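Local coordinates for protein alanine racemase (Actinobacillus succinogenes, PDB 3C3K) that has the two-lobed fold of periplasmic binding proteins, also found in the ligand-binding domains of LacI-type repressors, at residues D117-K121 with S122-R126; Q236-S239 with E240-G243. All coordinates share one frame; numbering follows the deposited sequence.

Interaction 1: D117-K121 with S122-R126; sequences DQLVK and SGKKR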
ATOM      1  N   ASP B 117       5.855 -26.848 -10.480  1.00 16.93           N
ATOM      2  CA  ASP B 117       6.929 -27.816 -10.666  1.00 17.18           C
ATOM      3  C   ASP B 117       7.864 -27.852  -9.461  1.00 17.60           C
ATOM      4  O   ASP B 117       8.308 -28.923  -9.107  1.00 16.61           O
ATOM      5  CB  ASP B 117       7.768 -27.543 -11.912  1.00 17.44           C
ATOM      6  CG  ASP B 117       7.017 -27.756 -13.174  1.00 19.99           C
ATOM      7  OD1 ASP B 117       5.916 -28.354 -13.172  1.00 22.04           O
ATOM      8  OD2 ASP B 117       7.548 -27.310 -14.192  1.00 18.52           O
ATOM      9  N   GLN B 118       8.174 -26.690  -8.851  1.00 17.52           N
ATOM     10  CA  GLN B 118       9.100 -26.656  -7.720  1.00 17.27           C
ATOM     11  C   GLN B 118       8.503 -27.301  -6.491  1.00 17.51           C
ATOM     12  O   GLN B 118       9.155 -28.084  -5.827  1.00 17.13           O
ATOM     13  CB  GLN B 118       9.516 -25.235  -7.359  1.00 18.16           C
ATOM     14  CG  GLN B 118      10.241 -24.490  -8.454  1.00 18.42           C
ATOM     15  CD  GLN B 118      11.158 -25.358  -9.219  1.00 21.45           C
ATOM     16  OE1 GLN B 118      12.158 -25.835  -8.686  1.00 26.29           O
ATOM     17  NE2 GLN B 118      10.865 -25.539 -10.507  1.00 19.56           N
ATOM     18  N   LEU B 119       7.256 -26.968  -6.174  1.00 16.55           N
ATOM     19  CA  LEU B 119       6.550 -27.687  -5.122  1.00 15.40           C
ATOM     20  C   LEU B 119       6.541 -29.215  -5.326  1.00 14.83           C
ATOM     21  O   LEU B 119       6.778 -29.940  -4.391  1.00 15.29           O
ATOM     22  CB  LEU B 119       5.143 -27.119  -4.872  1.00 14.70           C
ATOM     23  CG  LEU B 119       5.112 -25.684  -4.362  1.00 14.50           C
ATOM     24  CD1 LEU B 119       3.735 -25.046  -4.594  1.00 16.87           C
ATOM     25  CD2 LEU B 119       5.518 -25.598  -2.878  1.00 16.93           C
ATOM     26  N   VAL B 120       6.280 -29.696  -6.524  1.00 15.76           N
ATOM     27  CA  VAL B 120       6.255 -31.155  -6.783  1.00 17.01           C
ATOM     28  C   VAL B 120       7.637 -31.775  -6.656  1.00 18.74           C
ATOM     29  O   VAL B 120       7.757 -32.871  -6.109  1.00 18.84           O
ATOM     30  CB  VAL B 120       5.658 -31.441  -8.179  1.00 18.55           C
ATOM     31  CG1 VAL B 120       6.001 -32.894  -8.723  1.00 16.85           C
ATOM     32  CG2 VAL B 120       4.156 -31.192  -8.161  1.00 13.79           C
ATOM     33  N   LYS B 121       8.686 -31.057  -7.084  1.00 18.35           N
ATOM     34  CA  LYS B 121      10.045 -31.513  -6.919  1.00 21.08           C
ATOM     35  C   LYS B 121      10.392 -31.687  -5.458  1.00 21.50           C
ATOM     36  O   LYS B 121      11.166 -32.562  -5.084  1.00 21.02           O
ATOM     37  CB  LYS B 121      11.049 -30.505  -7.539  1.00 21.41           C
ATOM     38  CG  LYS B 121      11.528 -30.866  -8.946  1.00 23.05           C
ATOM     39  CD  LYS B 121      12.540 -29.848  -9.487  1.00 26.01           C
ATOM     40  CE  LYS B 121      13.877 -29.967  -8.747  1.00 34.99           C
ATOM     41  NZ  LYS B 121      15.070 -30.026  -9.685  1.00 39.69           N
ATOM     42  N   SER B 122       9.868 -30.810  -4.615  1.00 21.67           N
ATOM     43  CA  SER B 122      10.219 -30.860  -3.217  1.00 21.15           C
ATOM     44  C   SER B 122       9.363 -31.906  -2.526  1.00 21.77           C
ATOM     45  O   SER B 122       9.475 -32.058  -1.333  1.00 21.61           O
ATOM     46  CB  SER B 122      10.074 -29.489  -2.566  1.00 20.82           C
ATOM     47  OG  SER B 122       8.720 -29.253  -2.242  1.00 24.57           O
ATOM     48  N   GLY B 123       8.520 -32.638  -3.280  1.00 21.22           N
ATOM     49  CA  GLY B 123       7.801 -33.778  -2.706  1.00 19.66           C
ATOM     50  C   GLY B 123       6.341 -33.511  -2.342  1.00 19.65           C
ATOM     51  O   GLY B 123       5.676 -34.400  -1.836  1.00 19.93           O
ATOM     52  N   LYS B 124       5.844 -32.288  -2.602  1.00 18.71           N
ATOM     53  CA  LYS B 124       4.472 -31.895  -2.288  1.00 17.01           C
ATOM     54  C   LYS B 124       3.471 -32.485  -3.303  1.00 17.52           C
ATOM     55  O   LYS B 124       3.779 -32.567  -4.458  1.00 18.24           O
ATOM     56  CB  LYS B 124       4.361 -30.356  -2.225  1.00 16.38           C
ATOM     57  CG  LYS B 124       5.229 -29.725  -1.135  1.00 15.92           C
ATOM     58  CD  LYS B 124       4.783 -30.262   0.247  1.00 12.73           C
ATOM     59  CE  LYS B 124       5.563 -29.647   1.407  1.00 14.22           C
ATOM     60  NZ  LYS B 124       4.713 -29.735   2.684  1.00 18.00           N
ATOM     61  N   LYS B 125       2.288 -32.899  -2.870  1.00 17.26           N
ATOM     62  CA  LYS B 125       1.412 -33.674  -3.706  1.00 17.65           C
ATOM     63  C   LYS B 125      -0.035 -33.159  -3.626  1.00 18.52           C
ATOM     64  O   LYS B 125      -0.895 -33.501  -4.456  1.00 18.54           O
ATOM     65  CB  LYS B 125       1.460 -35.153  -3.278  1.00 18.53           C
ATOM     66  CG  LYS B 125       2.572 -35.914  -3.996  1.00 20.61           C
ATOM     67  CD  LYS B 125       2.556 -37.380  -3.641  1.00 27.38           C
ATOM     68  CE  LYS B 125       3.750 -38.088  -4.237  1.00 32.54           C
ATOM     69  NZ  LYS B 125       5.033 -37.313  -4.054  1.00 39.97           N
ATOM     70  N   ARG B 126      -0.301 -32.295  -2.660  1.00 17.75           N
ATOM     71  CA  ARG B 126      -1.642 -31.727  -2.542  1.00 18.08           C
ATOM     72  C   ARG B 126      -1.529 -30.218  -2.456  1.00 18.00           C
ATOM     73  O   ARG B 126      -1.514 -29.639  -1.343  1.00 19.32           O
ATOM     74  CB  ARG B 126      -2.359 -32.295  -1.317  1.00 17.27           C
ATOM     75  CG  ARG B 126      -2.702 -33.776  -1.473  1.00 19.21           C
ATOM     76  CD  ARG B 126      -3.180 -34.540  -0.170  1.00 20.04           C
ATOM     77  NE  ARG B 126      -2.602 -34.120   1.108  1.00 26.21           N
ATOM     78  CZ  ARG B 126      -1.463 -34.565   1.659  1.00 29.22           C
ATOM     79  NH1 ARG B 126      -0.704 -35.470   1.050  1.00 27.77           N
ATOM     80  NH2 ARG B 126      -1.066 -34.093   2.854  1.00 28.66           N
TER
HETATM   81  O   HOH W   1       5.629 -34.389  -5.397  1.00 18.59           O
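S122 and K124 converge on the carbonyl oxygen of L119 from opposite faces of its plane. The hydroxyl comes from one face, with S122 OG donating to L119 O at 3.0 Å; a chi1 of 81° sets OG between the backbone N and the carbonyl carbon and turns it back over the last helical turn. From the other face K124 N donates a hydrogen bond to L119 O, 3.1 Å away, with the K124 side chain following alongside: K124 CB lies 3.3 Å from L119 O, and K124 CB and L119 CB are 4.3 Å apart. That backbone bond is the outer one of a Schellman motif, which ends helix 108-121 before the chain enters strand 127-131. The inner bond runs from G123 N to V120 O at 2.9 Å, with the donor 67° out of the carbonyl plane and so away from the lone pairs. G123, with a positive phi of 101°, takes the left-handed backbone conformation that glycine readily adopts at this place in the motif. V120 O also accepts a hydrogen bond from a water 2.7 Å away that donates to K124 O as well, tying the helix end to the loop. V120 CG2 lies 4.0 Å from that same K124 O. Beyond CB, K124 bends at chi2 and leads away, NZ bonding to the carbonyl oxygens of D186 and P211. L119 packs against A215 and V217 of strand 215-217.

Interaction 2: Q236-S239 with E240-G243; sequences QQPS and EQIG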
ATOM      1  N   GLN B 236       8.955 -13.192  -7.692  1.00 14.31           N
ATOM      2  CA  GLN B 236       9.379 -11.781  -7.731  1.00 14.67           C
ATOM      3  C   GLN B 236       9.171 -11.182  -9.100  1.00 13.94           C
ATOM      4  O   GLN B 236       9.678 -11.734 -10.101  1.00 14.19           O
ATOM      5  CB  GLN B 236      10.863 -11.695  -7.412  1.00 15.63           C
ATOM      6  CG  GLN B 236      11.428 -10.296  -7.470  1.00 18.92           C
ATOM      7  CD  GLN B 236      11.048  -9.562  -6.249  1.00 25.61           C
ATOM      8  OE1 GLN B 236      11.367 -10.009  -5.148  1.00 31.60           O
ATOM      9  NE2 GLN B 236      10.325  -8.438  -6.406  1.00 26.38           N
ATOM     10  N   GLN B 237       8.316 -10.152  -9.181  1.00 14.07           N
ATOM     11  CA  GLN B 237       8.164  -9.340 -10.425  1.00 14.75           C
ATOM     12  C   GLN B 237       9.104  -8.124 -10.403  1.00 14.76           C
ATOM     13  O   GLN B 237       9.360  -7.560  -9.332  1.00 12.32           O
ATOM     14  CB  GLN B 237       6.767  -8.791 -10.546  1.00 14.64           C
ATOM     15  CG  GLN B 237       5.712  -9.892 -10.671  1.00 14.13           C
ATOM     16  CD  GLN B 237       4.509  -9.392 -11.397  1.00 17.91           C
ATOM     17  OE1 GLN B 237       4.646  -8.756 -12.449  1.00 14.33           O
ATOM     18  NE2 GLN B 237       3.294  -9.697 -10.867  1.00 17.56           N
ATOM     19  N   PRO B 238       9.580  -7.711 -11.568  1.00 14.40           N
ATOM     20  CA  PRO B 238      10.362  -6.481 -11.555  1.00 14.51           C
ATOM     21  C   PRO B 238       9.429  -5.249 -11.565  1.00 15.36           C
ATOM     22  O   PRO B 238       9.332  -4.538 -12.599  1.00 16.52           O
ATOM     23  CB  PRO B 238      11.183  -6.582 -12.862  1.00 13.52           C
ATOM     24  CG  PRO B 238      10.325  -7.366 -13.778  1.00 14.49           C
ATOM     25  CD  PRO B 238       9.533  -8.341 -12.916  1.00 13.23           C
ATOM     26  N   SER B 239       8.785  -4.981 -10.433  1.00 14.13           N
ATOM     27  CA  SER B 239       7.611  -4.100 -10.422  1.00 14.25           C
ATOM     28  C   SER B 239       7.905  -2.667 -10.841  1.00 14.67           C
ATOM     29  O   SER B 239       7.192  -2.108 -11.676  1.00 15.89           O
ATOM     30  CB  SER B 239       6.904  -4.176  -9.084  1.00 14.63           C
ATOM     31  OG  SER B 239       6.384  -5.502  -8.916  1.00 17.75           O
ATOM     32  N   GLU B 240       8.929  -2.067 -10.248  1.00 14.68           N
ATOM     33  CA  GLU B 240       9.397  -0.772 -10.696  1.00 17.54           C
ATOM     34  C   GLU B 240       9.763  -0.685 -12.181  1.00 17.23           C
ATOM     35  O   GLU B 240       9.386   0.285 -12.835  1.00 17.56           O
ATOM     36  CB  GLU B 240      10.551  -0.297  -9.837  1.00 16.12           C
ATOM     37  CG  GLU B 240      10.728   1.184  -9.853  1.00 23.40           C
ATOM     38  CD  GLU B 240      11.693   1.661  -8.752  1.00 30.19           C
ATOM     39  OE1 GLU B 240      11.433   1.407  -7.558  1.00 30.91           O
ATOM     40  OE2 GLU B 240      12.739   2.252  -9.086  1.00 37.22           O
ATOM     41  N   GLN B 241      10.533  -1.646 -12.696  1.00 17.45           N
ATOM     42  CA  GLN B 241      10.848  -1.753 -14.147  1.00 17.37           C
ATOM     43  C   GLN B 241       9.609  -1.865 -15.038  1.00 15.68           C
ATOM     44  O   GLN B 241       9.570  -1.257 -16.086  1.00 15.55           O
ATOM     45  CB  GLN B 241      11.827  -2.919 -14.449  1.00 18.14           C
ATOM     46  CG  GLN B 241      13.242  -2.755 -13.758  1.00 21.40           C
ATOM     47  CD  GLN B 241      14.359  -3.684 -14.305  1.00 24.66           C
ATOM     48  OE1 GLN B 241      15.525  -3.270 -14.446  1.00 31.28           O
ATOM     49  NE2 GLN B 241      14.006  -4.944 -14.608  1.00 30.90           N
ATOM     50  N   ILE B 242       8.595  -2.620 -14.625  1.00 14.09           N
ATOM     51  CA  ILE B 242       7.291  -2.576 -15.285  1.00 13.45           C
ATOM     52  C   ILE B 242       6.717  -1.172 -15.448  1.00 13.69           C
ATOM     53  O   ILE B 242       6.341  -0.811 -16.550  1.00 13.68           O
ATOM     54  CB  ILE B 242       6.292  -3.554 -14.611  1.00 13.98           C
ATOM     55  CG1 ILE B 242       6.780  -4.988 -14.782  1.00  8.57           C
ATOM     56  CG2 ILE B 242       4.811  -3.402 -15.176  1.00 15.62           C
ATOM     57  CD1 ILE B 242       5.989  -5.922 -13.962  1.00 15.87           C
ATOM     58  N   GLY B 243       6.644  -0.379 -14.379  1.00 13.27           N
ATOM     59  CA  GLY B 243       6.185   1.031 -14.495  1.00 11.07           C
ATOM     60  C   GLY B 243       7.124   1.917 -15.326  1.00 12.94           C
ATOM     61  O   GLY B 243       6.673   2.727 -16.133  1.00 12.10           O
TER
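A helix start with proline at the N-cap position follows an inverse gamma turn where strand 234-236 gives way to helix 239-254. Before strand 234-236, the chain runs through strand 215-217 of the four-stranded sheet; after helix 239-254 it reaches strand 264-266 of the six-stranded one, so this junction lies on a path between two lobes, consistent with the hinge region of the periplasmic binding protein fold. P238 is both the centre of the turn and the N-cap residue. Its carbonyl accepts from I242 N, with P238 O and I242 N 2.9 Å apart and a C=O...N angle of 166°, nearly straight. The next helical bond joins G243 N to S239 O at 3.3 Å. The turn is closed more loosely, by a weak bond from S239 N to Q237 O at 2.9 Å. That acceptor has a second donor in the Q236 side-chain amide: Q236 NE2 lies 3.2 Å from Q237 O, with an N-H...O angle of 173° and the acceptor close to the amide plane.

Side chains from the first helical turn reach back to the loop. In I242, CG1 is anti to the carbonyl carbon (chi1 -64°), which carries it to 3.4 Å from P238 O and brings I242 CG1 within 4.4 Å of P238 CG in a loose apolar contact. Q241, extended beyond CG, runs beside the proline, with Q241 NE2 3.7 Å from P238 CB. The amide nitrogen of Q237 turns to D220 and to a bound glycerol, probably from the crystallisation liquor, while E240 forms a salt bridge with K32 of helix 21-35. Further along I242, the terminal methyl meets the other end of the Q237 amide, CD1 lying 3.5 Å from Q237 OE1.

In the fold
Interactions 1 and 2 sit at opposite ends of different helices: 117-126 terminates helix 108-121, whereas 236-243 begins helix 239-254. Their centres are 27 Å apart and their nearest atoms about 11 Å, so they do not touch. Interaction 1 lies at the surface, some 23 Å from the chain centre, and leads into the four-stranded sheet; there backbone NH groups after the helix, a serine hydroxyl and a bridging water meet the helix-end carbonyls. Interaction 2 is partly buried, about 10 Å from the chain centre, and its helix packs beside helix 21-35. Across its segments backbone NH groups are the donors that start the helix, and a loose proline-isoleucine contact accompanies them.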